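Cytochrome P450 (PDB 2RFB) is a haem-containing cytochrome P450 of a thermoacidophilic archaeon that probably acts as a monooxygenase, inserting one oxygen atom of dioxygen into its substrate. Local coordinates at residues L226-P231 against D275-G280. Residues are numbered along the deposited sequence; the frame is centred on the assembly and turned at random.
Sequences LRYYSP and DLFKIG
Tyr228 and Phe277 form a T-shaped aromatic pair. The edge of Phe277 points at one face of Tyr228, with the planes at 87° and the centroids 5.5 Å apart. Phe277 CD1 does the touching, 3.9 Å from Tyr228 CD2, over one face of the tyrosine ring and offset toward its rim. Tyr228 has CG anti to its backbone N (chi1 -179°), which carries the ring out from the helix end to the backbone of Asp275 and Leu276. Tyr228 CD2 also sits over the centre of the Tyr229 ring. Replacing Tyr228 by an alanine would probably open a gap beside Phe277 and deprive its ring edge of the aromatic face it meets.

The polar contacts are looser. Tyr228 OH is 3.4 Å from Asp275 O, a weak hydrogen bond at best. Asp275 O also lies 3.5 Å from Tyr228 CE1, at the ring edge.

Arg227 NH1 approaches Leu276 O at 3.5 Å, with the oxygen near the guanidinium plane. Its stronger partners lie elsewhere: NH1 forms a salt bridge with Glu224, and NH2 bonds to Pro274 O. Glu224 and Arg227 match the ExxR motif of the P450 K helix, and Glu224 also accepts the backbone N-H of Lys278, so the motif binds this loop at several points.

The contact joins the C-terminal end of helix 218-228 to the loop between helices 261-264 and 298-315. Helix 175-206 lies alongside, its Val203 touching both Phe277 and Tyr229.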
loop_
_atom_site.group_PDB
_atom_site.type_symbol
_atom_site.label_atom_id
_atom_site.label_comp_id
_atom_site.label_asym_id
_atom_site.label_seq_id
_atom_site.Cartn_x
_atom_site.Cartn_y
_atom_site.Cartn_z
ATOM N N LEU A 226 -8.516 -5.278 6.048
ATOM C CA LEU A 226 -7.808 -3.977 6.009
ATOM C C LEU A 226 -7.946 -3.335 7.361
ATOM O O LEU A 226 -6.989 -2.812 7.954
ATOM C CB LEU A 226 -8.398 -3.035 4.910
ATOM C CG LEU A 226 -7.855 -3.451 3.528
ATOM C CD1 LEU A 226 -8.723 -3.020 2.395
ATOM C CD2 LEU A 226 -6.398 -3.032 3.265
ATOM N N ARG A 227 -9.156 -3.422 7.863
ATOM C CA ARG A 227 -9.437 -2.917 9.180
ATOM C C ARG A 227 -8.698 -3.709 10.276
ATOM O O ARG A 227 -8.163 -3.128 11.255
ATOM C CB ARG A 227 -10.922 -3.055 9.414
ATOM C CG ARG A 227 -11.369 -2.274 10.597
ATOM C CD ARG A 227 -12.713 -2.886 11.132
ATOM N NE ARG A 227 -12.405 -2.983 12.508
ATOM C CZ ARG A 227 -12.289 -4.061 13.246
ATOM N NH1 ARG A 227 -12.622 -5.258 12.819
ATOM N NH2 ARG A 227 -11.893 -3.858 14.494
ATOM N N TYR A 228 -8.692 -5.027 10.127
ATOM C CA TYR A 228 -8.406 -5.849 11.267
ATOM C C TYR A 228 -6.913 -6.179 11.386
ATOM O O TYR A 228 -6.380 -6.179 12.501
ATOM C CB TYR A 228 -9.289 -7.057 11.194
ATOM C CG TYR A 228 -9.223 -8.082 12.278
ATOM C CD1 TYR A 228 -10.037 -7.990 13.386
ATOM C CD2 TYR A 228 -8.450 -9.245 12.120
ATOM C CE1 TYR A 228 -10.007 -8.932 14.383
ATOM C CE2 TYR A 228 -8.442 -10.245 13.090
ATOM C CZ TYR A 228 -9.228 -10.082 14.230
ATOM O OH TYR A 228 -9.289 -11.082 15.197
ATOM N N TYR A 229 -6.255 -6.426 10.247
ATOM C CA TYR A 229 -4.795 -6.639 10.165
ATOM C C TYR A 229 -4.199 -5.640 9.125
ATOM O O TYR A 229 -3.843 -6.009 7.988
ATOM C CB TYR A 229 -4.536 -8.080 9.762
ATOM C CG TYR A 229 -4.764 -9.088 10.862
ATOM C CD1 TYR A 229 -5.282 -10.331 10.564
ATOM C CD2 TYR A 229 -4.438 -8.818 12.210
ATOM C CE1 TYR A 229 -5.493 -11.314 11.562
ATOM C CE2 TYR A 229 -4.643 -9.791 13.224
ATOM C CZ TYR A 229 -5.165 -11.057 12.867
ATOM O OH TYR A 229 -5.409 -12.088 13.788
ATOM N N SER A 230 -4.145 -4.356 9.517
ATOM C CA SER A 230 -3.829 -3.276 8.593
ATOM C C SER A 230 -2.392 -3.414 8.121
ATOM O O SER A 230 -1.478 -3.442 8.924
ATOM C CB SER A 230 -4.022 -1.919 9.258
ATOM O OG SER A 230 -5.336 -1.801 9.758
ATOM N N PRO A 231 -2.185 -3.511 6.798
ATOM C CA PRO A 231 -0.794 -3.694 6.299
ATOM C C PRO A 231 0.154 -2.604 6.810
ATOM O O PRO A 231 1.325 -2.886 7.207
ATOM C CB PRO A 231 -0.968 -3.676 4.783
ATOM C CG PRO A 231 -2.358 -4.222 4.598
ATOM C CD PRO A 231 -3.174 -3.549 5.716
ATOM N N ASP A 275 -12.221 -6.224 18.327
ATOM C CA ASP A 275 -11.316 -7.393 18.193
ATOM C C ASP A 275 -11.906 -8.646 17.549
ATOM O O ASP A 275 -11.264 -9.693 17.522
ATOM C CB ASP A 275 -10.541 -7.653 19.482
ATOM C CG ASP A 275 -9.836 -6.350 20.000
ATOM O OD1 ASP A 275 -9.109 -5.675 19.217
ATOM O OD2 ASP A 275 -10.073 -5.963 21.174
ATOM N N LEU A 276 -13.083 -8.510 16.957
ATOM C CA LEU A 276 -13.665 -9.587 16.189
ATOM C C LEU A 276 -13.748 -9.280 14.677
ATOM O O LEU A 276 -13.992 -8.152 14.262
ATOM C CB LEU A 276 -15.079 -9.927 16.732
ATOM C CG LEU A 276 -15.259 -10.468 18.179
ATOM C CD1 LEU A 276 -16.721 -10.617 18.535
ATOM C CD2 LEU A 276 -14.541 -11.813 18.381
ATOM N N PHE A 277 -13.620 -10.311 13.869
ATOM C CA PHE A 277 -13.757 -10.193 12.452
ATOM C C PHE A 277 -15.205 -10.322 12.008
ATOM O O PHE A 277 -15.790 -11.401 12.041
ATOM C CB PHE A 277 -12.930 -11.294 11.805
ATOM C CG PHE A 277 -12.632 -11.062 10.375
ATOM C CD1 PHE A 277 -11.463 -10.394 10.003
ATOM C CD2 PHE A 277 -13.521 -11.519 9.382
ATOM C CE1 PHE A 277 -11.186 -10.177 8.671
ATOM C CE2 PHE A 277 -13.245 -11.311 8.031
ATOM C CZ PHE A 277 -12.062 -10.645 7.675
ATOM N N LYS A 278 -15.772 -9.224 11.549
ATOM C CA LYS A 278 -17.150 -9.209 11.082
ATOM C C LYS A 278 -17.167 -8.509 9.740
ATOM O O LYS A 278 -16.837 -7.297 9.659
ATOM C CB LYS A 278 -18.017 -8.409 12.042
ATOM C CG LYS A 278 -17.944 -8.831 13.522
ATOM C CD LYS A 278 -19.313 -8.543 14.188
ATOM C CE LYS A 278 -19.190 -8.017 15.625
ATOM N NZ LYS A 278 -20.549 -7.820 16.228
ATOM N N ILE A 279 -17.496 -9.273 8.698
ATOM C CA ILE A 279 -17.749 -8.737 7.368
ATOM C C ILE A 279 -19.006 -7.892 7.476
ATOM O O ILE A 279 -19.937 -8.283 8.171
ATOM C CB ILE A 279 -18.068 -9.865 6.337
ATOM C CG1 ILE A 279 -16.890 -10.753 6.068
ATOM C CG2 ILE A 279 -18.555 -9.300 5.016
ATOM C CD1 ILE A 279 -17.330 -12.134 5.554
ATOM N N GLY A 280 -19.035 -6.764 6.766
ATOM C CA GLY A 280 -20.230 -5.928 6.605
ATOM C C GLY A 280 -20.382 -4.835 7.639
ATOM O O GLY A 280 -21.496 -4.390 7.895
#